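Local coordinates for protein ficolin-3 (Homo sapiens, PDB 2J5Z) that probably recognises galactose-bearing and related carbohydrates as a calcium-binding lectin of innate immunity, through its fibrinogen-like domain, at residues E193-K198 with R207-P212; D143-H148 with C180-N184; D161-C167 with Y177-Y181. All blocks are in the same frame, centred on the assembly; numbering follows the deposited sequence.

Contact 1 of 3, residues E193-K198 with R207-P212. With GAL (beta-D-galactopyranose), chain E.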
# COMPACT_ATOMS: atom_id res chain seq x y z
N GLU A 193 -8.85 3.93 -25.44
CA GLU A 193 -9.82 4.61 -26.31
C GLU A 193 -10.84 3.64 -26.93
O GLU A 193 -12.03 3.95 -27.00
CB GLU A 193 -9.10 5.40 -27.42
CG GLU A 193 -10.00 6.28 -28.30
CD GLU A 193 -10.33 7.62 -27.67
OE1 GLU A 193 -9.45 8.21 -26.98
OE2 GLU A 193 -11.46 8.11 -27.89
N ALA A 194 -10.36 2.48 -27.36
CA ALA A 194 -11.24 1.48 -27.96
C ALA A 194 -12.40 1.14 -27.04
O ALA A 194 -13.56 1.08 -27.47
CB ALA A 194 -10.45 0.23 -28.30
N ALA A 195 -12.09 0.95 -25.76
CA ALA A 195 -13.07 0.53 -24.77
C ALA A 195 -13.85 1.70 -24.16
O ALA A 195 -14.77 1.50 -23.36
CB ALA A 195 -12.39 -0.29 -23.66
N ALA A 196 -13.49 2.91 -24.57
CA ALA A 196 -14.09 4.13 -24.04
C ALA A 196 -15.61 4.22 -24.21
O ALA A 196 -16.18 3.77 -25.21
CB ALA A 196 -13.42 5.36 -24.61
N HIS A 197 -16.25 4.82 -23.22
CA HIS A 197 -17.68 4.97 -23.21
C HIS A 197 -18.00 6.31 -23.85
O HIS A 197 -17.10 7.11 -24.10
CB HIS A 197 -18.17 4.87 -21.76
CG HIS A 197 -17.47 3.80 -20.99
ND1 HIS A 197 -18.01 2.55 -20.78
CD2 HIS A 197 -16.23 3.77 -20.42
CE1 HIS A 197 -17.16 1.81 -20.09
NE2 HIS A 197 -16.07 2.52 -19.87
N LYS A 198 -19.27 6.54 -24.17
CA LYS A 198 -19.73 7.82 -24.70
C LYS A 198 -19.31 8.91 -23.72
O LYS A 198 -18.71 9.92 -24.10
CB LYS A 198 -21.26 7.79 -24.83
CG LYS A 198 -21.90 8.91 -25.64
CD LYS A 198 -23.42 8.76 -25.62
CE LYS A 198 -24.11 9.80 -26.50
NZ LYS A 198 -25.60 9.67 -26.45
N ARG A 207 -8.72 16.71 -23.51
CA ARG A 207 -8.93 15.78 -24.62
C ARG A 207 -10.37 15.76 -25.12
O ARG A 207 -10.67 15.22 -26.18
CB ARG A 207 -8.47 14.36 -24.24
CG ARG A 207 -7.06 14.32 -23.68
CD ARG A 207 -6.42 12.93 -23.71
NE ARG A 207 -7.38 11.83 -23.65
CZ ARG A 207 -7.57 10.95 -24.63
NH1 ARG A 207 -6.87 11.05 -25.75
NH2 ARG A 207 -8.45 9.96 -24.50
N GLY A 208 -11.27 16.36 -24.34
CA GLY A 208 -12.66 16.48 -24.76
C GLY A 208 -13.54 15.35 -24.28
O GLY A 208 -13.05 14.31 -23.82
N VAL A 209 -14.85 15.55 -24.38
CA VAL A 209 -15.83 14.53 -24.02
C VAL A 209 -15.61 13.28 -24.87
O VAL A 209 -15.24 13.38 -26.04
CB VAL A 209 -17.28 15.05 -24.22
CG1 VAL A 209 -18.29 14.01 -23.82
CG2 VAL A 209 -17.49 16.32 -23.41
N GLY A 210 -15.82 12.11 -24.27
CA GLY A 210 -15.71 10.85 -25.00
C GLY A 210 -14.29 10.39 -25.23
O GLY A 210 -14.05 9.37 -25.87
N HIS A 211 -13.33 11.16 -24.72
CA HIS A 211 -11.91 10.82 -24.87
C HIS A 211 -11.17 10.89 -23.52
O HIS A 211 -10.58 11.93 -23.17
CB HIS A 211 -11.27 11.69 -25.94
CG HIS A 211 -12.05 11.75 -27.21
ND1 HIS A 211 -12.23 10.65 -28.03
CD2 HIS A 211 -12.72 12.76 -27.81
CE1 HIS A 211 -12.96 10.99 -29.08
NE2 HIS A 211 -13.28 12.27 -28.96
N PRO A 212 -11.17 9.77 -22.78
CA PRO A 212 -10.84 9.71 -21.36
C PRO A 212 -9.36 9.61 -20.98
O PRO A 212 -8.48 9.46 -21.84
CB PRO A 212 -11.57 8.45 -20.91
CG PRO A 212 -11.41 7.54 -22.10
CD PRO A 212 -11.52 8.44 -23.32
C1 GAL E . -22.73 18.06 -22.00
C2 GAL E . -21.31 17.55 -21.82
C3 GAL E . -21.15 16.15 -22.38
C4 GAL E . -22.34 15.23 -22.08
C5 GAL E . -23.68 15.94 -22.14
C6 GAL E . -24.79 15.04 -21.63
O1 GAL E . -22.88 19.37 -21.44
O2 GAL E . -20.38 18.43 -22.48
O3 GAL E . -19.96 15.57 -21.83
O4 GAL E . -22.18 14.65 -20.78
O5 GAL E . -23.59 17.13 -21.36
O6 GAL E . -25.92 15.12 -22.51
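E193 spans from the loop 193-198 to the loop 207-212 and serves two different partners with the two oxygens of one carboxylate. Among the polar interactions, the shorter is the hydrogen bond from H211, whose ND1 lies 2.7 Å from OE2 of E193. The bond is nearly straight (166°), with OE2 in the imidazole plane and the nitrogen on the syn side of the carboxylate, somewhat tilted from its plane. The other oxygen, OE1, forms a longer salt bridge of 3.2 Å with NH2 of R207. It meets the guanidinium at its edge, although the two flat groups are turned 70° against each other. E193 extends CG opposite its backbone N (chi1 -173°) and then folds at chi2, which swings the carboxylate across the gap. R207 is itself anchored: its NH2 also donates to the backbone O of P212 at 2.7 Å, while CB of H211 lies over one face of the guanidinium, toward its rim.

The backbone contributes two turns, type I over E193-A196 and type II over G208-H211. At the second, CA of G210 makes a CA-H...O contact of 3.3 Å with O of K198, and D202 accepts a hydrogen bond from the G210 backbone N.

Apolar packing is modest. CB of A196 rests on the P212 ring, 3.8 Å from CD. V209 turns its methyl groups to the bound galactose, CG1 and CG2 each 3.0 Å from O3, and so forms part of the sugar pocket.

The bonds join the two loops at the surface, one of which presents V209 to the ligand. Chemically, the arginine probably offsets part of the shared carboxylate's charge, and what remains would favour a proton on ND1 of H211, consistent with its role as donor.

Contact 2 of 3, residues D143-H148 with C180-N184. With GAL (beta-D-galactopyranose), chain E.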
# COMPACT_ATOMS: atom_id res chain seq x y z
N ASP A 143 -9.27 24.94 -18.21
CA ASP A 143 -10.32 25.00 -17.20
C ASP A 143 -11.57 24.25 -17.65
O ASP A 143 -12.23 24.64 -18.63
CB ASP A 143 -10.63 26.47 -16.87
CG ASP A 143 -11.72 26.62 -15.82
OD1 ASP A 143 -12.11 25.61 -15.20
OD2 ASP A 143 -12.17 27.77 -15.63
N SER A 144 -11.90 23.18 -16.94
CA SER A 144 -13.15 22.45 -17.20
C SER A 144 -14.00 22.25 -15.93
O SER A 144 -14.88 21.39 -15.91
CB SER A 144 -12.86 21.09 -17.84
OG SER A 144 -12.42 21.24 -19.18
N LEU A 145 -13.72 23.02 -14.89
CA LEU A 145 -14.44 22.88 -13.64
C LEU A 145 -15.22 24.14 -13.24
O LEU A 145 -16.13 24.06 -12.43
CB LEU A 145 -13.49 22.47 -12.51
CG LEU A 145 -14.10 21.83 -11.25
CD1 LEU A 145 -14.89 20.57 -11.59
CD2 LEU A 145 -13.01 21.51 -10.23
N SER A 146 -14.91 25.29 -13.85
CA SER A 146 -15.58 26.54 -13.46
C SER A 146 -17.08 26.49 -13.69
O SER A 146 -17.85 26.99 -12.87
CB SER A 146 -14.99 27.75 -14.19
OG SER A 146 -13.67 28.00 -13.74
N LEU A 147 -17.48 25.87 -14.79
CA LEU A 147 -18.91 25.68 -15.10
C LEU A 147 -19.63 25.03 -13.93
O LEU A 147 -20.80 25.31 -13.65
CB LEU A 147 -19.09 24.82 -16.36
CG LEU A 147 -20.48 24.20 -16.57
CD1 LEU A 147 -21.54 25.26 -16.89
CD2 LEU A 147 -20.51 23.08 -17.62
N HIS A 148 -18.92 24.16 -13.22
CA HIS A 148 -19.53 23.36 -12.17
C HIS A 148 -19.59 24.08 -10.84
O HIS A 148 -20.29 23.64 -9.93
CB HIS A 148 -18.81 22.02 -12.07
CG HIS A 148 -19.08 21.15 -13.26
ND1 HIS A 148 -18.19 21.01 -14.29
CD2 HIS A 148 -20.17 20.44 -13.60
CE1 HIS A 148 -18.71 20.22 -15.21
NE2 HIS A 148 -19.91 19.86 -14.82
N CYS A 180 -24.74 18.27 -19.30
CA CYS A 180 -24.39 17.73 -18.00
C CYS A 180 -23.02 18.17 -17.46
O CYS A 180 -22.91 18.49 -16.27
CB CYS A 180 -24.47 16.20 -18.02
SG CYS A 180 -26.15 15.60 -18.12
N TYR A 181 -21.99 18.19 -18.31
CA TYR A 181 -20.63 18.44 -17.82
C TYR A 181 -19.56 18.97 -18.78
O TYR A 181 -19.63 18.77 -20.00
CB TYR A 181 -20.08 17.18 -17.12
CG TYR A 181 -19.67 16.03 -18.04
CD1 TYR A 181 -18.43 16.02 -18.67
CD2 TYR A 181 -20.51 14.93 -18.23
CE1 TYR A 181 -18.04 14.97 -19.48
CE2 TYR A 181 -20.12 13.86 -19.04
CZ TYR A 181 -18.89 13.89 -19.67
OH TYR A 181 -18.48 12.85 -20.47
N ARG A 182 -18.56 19.63 -18.21
CA ARG A 182 -17.28 19.87 -18.87
C ARG A 182 -16.23 18.95 -18.28
O ARG A 182 -15.19 18.71 -18.89
CB ARG A 182 -16.82 21.32 -18.68
CG ARG A 182 -17.83 22.39 -19.07
CD ARG A 182 -17.38 23.20 -20.27
NE ARG A 182 -15.99 23.63 -20.18
CZ ARG A 182 -15.17 23.71 -21.22
NH1 ARG A 182 -15.61 23.39 -22.43
NH2 ARG A 182 -13.92 24.10 -21.06
N SER A 183 -16.48 18.45 -17.06
CA SER A 183 -15.59 17.44 -16.43
C SER A 183 -16.41 16.34 -15.75
O SER A 183 -17.52 16.57 -15.29
CB SER A 183 -14.63 18.09 -15.43
OG SER A 183 -15.34 18.89 -14.49
N ASN A 184 -15.84 15.15 -15.67
CA ASN A 184 -16.58 13.98 -15.23
C ASN A 184 -15.60 12.95 -14.67
O ASN A 184 -15.57 11.79 -15.11
CB ASN A 184 -17.33 13.38 -16.43
CG ASN A 184 -18.31 12.31 -16.04
OD1 ASN A 184 -19.05 12.44 -15.05
ND2 ASN A 184 -18.35 11.23 -16.85
C1 GAL E . -22.73 18.06 -22.00
C2 GAL E . -21.31 17.55 -21.82
C3 GAL E . -21.15 16.15 -22.38
C4 GAL E . -22.34 15.23 -22.08
C5 GAL E . -23.68 15.94 -22.14
C6 GAL E . -24.79 15.04 -21.63
O1 GAL E . -22.88 19.37 -21.44
O2 GAL E . -20.38 18.43 -22.48
O3 GAL E . -19.96 15.57 -21.83
O4 GAL E . -22.18 14.65 -20.78
O5 GAL E . -23.59 17.13 -21.36
O6 GAL E . -25.92 15.12 -22.51
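R182 and S183 reach back from the sugar-binding loop 180-184 to the backbone of 143-148, where D143 begins an Asx turn in this fibrinogen-like domain. In that turn, OD1 of D143 accepts the backbone N-H groups of L145 and S146, each at 3.1 Å and both from the same face of the carboxylate. Y117 supplies a further hydroxyl to OD1.

The R182 side chain follows a kinked path, bent at chi2 (-113°) and again at chi3, which carries the guanidinium round to D143. Its NH2 donates to the backbone O of D143 at 3.0 Å, with the acceptor lying at the edge of the guanidinium and in its plane. S183, by contrast, needs only a short reach: OG is tucked between its own backbone N and carbonyl carbon (chi1 52°), from where it donates to O of S144 at 2.9 Å. The hydroxyl approaches from above that carbonyl's plane, and CD1 of L145 lies 3.4 Å from OG of S183. The hydroxyl of S144 is engaged elsewhere, by S205.

H148 presents the edge of its ring to the backbone of Y181 and R182, and it packs edge-to-face with W175. Its side chain lies alongside that of Y181 and points the same way. Y181 in turn forms a wall of the galactose pocket: O3 of the sugar stands 2.9 Å above one face of the ring, toward the rim, while CB of N184 backs the opposite face. The phenol OH is tied to D202, which helps to fix the ring.

Beside this wall the chain passes through a cis peptide bond into C180, whose backbone N donates to the ring oxygen O5 of galactose at 2.6 Å, with an N-H...O angle of 160°.

Contact 3 of 3, residues D161-C167 with Y177-Y181. With CA (calcium ion), chain D; GAL (beta-D-galactopyranose), chain E.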
# COMPACT_ATOMS: atom_id res chain seq x y z
N ASP A 161 -29.50 18.28 -10.55
CA ASP A 161 -28.85 18.99 -11.65
C ASP A 161 -29.82 19.94 -12.37
O ASP A 161 -30.93 20.16 -11.90
CB ASP A 161 -28.17 18.02 -12.62
CG ASP A 161 -29.14 17.06 -13.27
OD1 ASP A 161 -30.28 17.47 -13.59
OD2 ASP A 161 -28.76 15.89 -13.48
N SER A 162 -29.39 20.51 -13.48
CA SER A 162 -30.20 21.49 -14.19
C SER A 162 -30.76 20.89 -15.48
O SER A 162 -31.17 21.61 -16.39
CB SER A 162 -29.37 22.74 -14.50
OG SER A 162 -28.26 22.44 -15.32
N SER A 163 -30.76 19.57 -15.54
CA SER A 163 -31.23 18.84 -16.71
C SER A 163 -32.62 18.26 -16.47
O SER A 163 -32.98 17.97 -15.32
CB SER A 163 -30.25 17.71 -17.05
OG SER A 163 -30.72 16.88 -18.09
N ASN A 164 -33.40 18.09 -17.54
CA ASN A 164 -34.72 17.46 -17.44
C ASN A 164 -34.56 15.98 -17.12
O ASN A 164 -35.53 15.30 -16.76
CB ASN A 164 -35.52 17.65 -18.74
N SER A 165 -33.34 15.50 -17.25
CA SER A 165 -32.99 14.13 -16.88
C SER A 165 -32.08 14.09 -15.64
O SER A 165 -31.79 15.12 -15.01
CB SER A 165 -32.31 13.43 -18.05
OG SER A 165 -31.05 14.02 -18.35
N ASN A 166 -31.66 12.87 -15.30
CA ASN A 166 -30.68 12.63 -14.25
C ASN A 166 -29.30 12.40 -14.88
O ASN A 166 -29.01 11.31 -15.38
CB ASN A 166 -31.10 11.42 -13.40
CG ASN A 166 -30.11 11.10 -12.29
OD1 ASN A 166 -28.89 11.16 -12.49
ND2 ASN A 166 -30.63 10.76 -11.11
N CYS A 167 -28.47 13.43 -14.85
CA CYS A 167 -27.15 13.38 -15.47
C CYS A 167 -26.29 12.24 -14.95
O CYS A 167 -25.52 11.67 -15.70
CB CYS A 167 -26.39 14.68 -15.25
SG CYS A 167 -26.94 16.04 -16.30
N TYR A 177 -23.14 18.13 -11.53
CA TYR A 177 -23.62 18.22 -12.92
C TYR A 177 -24.48 19.46 -13.21
O TYR A 177 -25.25 19.92 -12.37
CB TYR A 177 -24.41 16.96 -13.32
CG TYR A 177 -23.57 15.72 -13.38
CD1 TYR A 177 -22.50 15.62 -14.27
CD2 TYR A 177 -23.84 14.64 -12.56
CE1 TYR A 177 -21.71 14.47 -14.32
CE2 TYR A 177 -23.07 13.49 -12.61
CZ TYR A 177 -22.01 13.41 -13.50
OH TYR A 177 -21.23 12.28 -13.54
N ALA A 178 -24.33 19.95 -14.43
CA ALA A 178 -25.23 20.95 -14.99
C ALA A 178 -26.16 20.20 -15.96
O ALA A 178 -27.13 19.57 -15.54
CB ALA A 178 -24.42 22.03 -15.69
N SER A 179 -25.85 20.26 -17.26
CA SER A 179 -26.60 19.46 -18.24
C SER A 179 -25.78 19.09 -19.48
O SER A 179 -26.10 19.51 -20.60
CB SER A 179 -27.92 20.16 -18.61
OG SER A 179 -27.71 21.54 -18.89
N CYS A 180 -24.74 18.27 -19.30
CA CYS A 180 -24.39 17.73 -18.00
C CYS A 180 -23.02 18.17 -17.46
O CYS A 180 -22.91 18.49 -16.27
CB CYS A 180 -24.47 16.20 -18.02
SG CYS A 180 -26.15 15.60 -18.12
N TYR A 181 -21.99 18.19 -18.31
CA TYR A 181 -20.63 18.44 -17.82
C TYR A 181 -19.56 18.97 -18.78
O TYR A 181 -19.63 18.77 -20.00
CB TYR A 181 -20.08 17.18 -17.12
CG TYR A 181 -19.67 16.03 -18.04
CD1 TYR A 181 -18.43 16.02 -18.67
CD2 TYR A 181 -20.51 14.93 -18.23
CE1 TYR A 181 -18.04 14.97 -19.48
CE2 TYR A 181 -20.12 13.86 -19.04
CZ TYR A 181 -18.89 13.89 -19.67
OH TYR A 181 -18.48 12.85 -20.47
CA CA D . -32.43 16.55 -13.35
C1 GAL E . -22.73 18.06 -22.00
C2 GAL E . -21.31 17.55 -21.82
C3 GAL E . -21.15 16.15 -22.38
C4 GAL E . -22.34 15.23 -22.08
C5 GAL E . -23.68 15.94 -22.14
C6 GAL E . -24.79 15.04 -21.63
O1 GAL E . -22.88 19.37 -21.44
O2 GAL E . -20.38 18.43 -22.48
O3 GAL E . -19.96 15.57 -21.83
O4 GAL E . -22.18 14.65 -20.78
O5 GAL E . -23.59 17.13 -21.36
O6 GAL E . -25.92 15.12 -22.51
O HOH W 1 -33.06 18.42 -12.06
O HOH W 2 -27.69 23.90 -17.33
O HOH W 3 -34.81 16.17 -13.35
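S162 and S163 run beside A178 and S179, with a backbone hydrogen bond from N of S162 to O of A178 (3.2 Å) holding the calcium loop against the sugar-binding loop. The covalent tie between the loops is the C167-C180 disulfide, whose chi3 of -83° makes it left-handed. CB of C167 also packs against the Y177 ring, 3.5 Å from CG, and its sulfur meets the ring obliquely.

D161 organises the calcium side. With CG lodged between backbone N and carbonyl carbon (chi1 62°), the carboxylate turns back into its own loop. OD1 binds the calcium ion at 2.4 Å and also receives N of S163 at 2.9 Å, an Asx turn; OD2 accepts N of C167 at 2.8 Å. One carboxylate thus links the metal to the residue that carries the disulfide. The backbone O atoms of S163 and S165, two waters and the carboxylate of D159 complete the shell, and one of those waters donates to O of D161. The calcium ion on OD1 and the N-H donors to both oxygens probably stabilise the ionised carboxylate of D161.

Nearby, CB of S163 touches CB of S179 at 3.7 Å, and a single water bridges the hydroxyls of S162 and S179. S179 and C180 belong to the galactose pocket, so the disulfide-linked loops carry residues of both the metal site and the sugar site.

C167 opens the short helix 167-171, which N166 caps by offering OD1 to the backbone N of V169. Y177 lies against A168 and V171 of that helix and sends its OH to N184, so the contact sits between the helix start and the loop that later leads to strand 215-220.

Overall arrangement
From the N terminus the chain first lays down most of an antiparallel sheet, then, after strand 131-133, enters a long region of loops holding helix 167-171. Residues 143-148 meet 180-184 in contact 2, closing the widest loop of the three. Within that span lies the shorter loop of contact 3, which joins 161-167 to 177-181 across the helix; the two share C180 and Y181, and Y177 reaches N184 between them. Contact 1 follows in series, drawing 193-198 against 207-212 before strand 215-220 rejoins the sheet. The contacts thus tie these loops to one another. CG1 of V209 packs on Y181 OH, and each contact has residues touching the galactose, with the calcium site in contact 3.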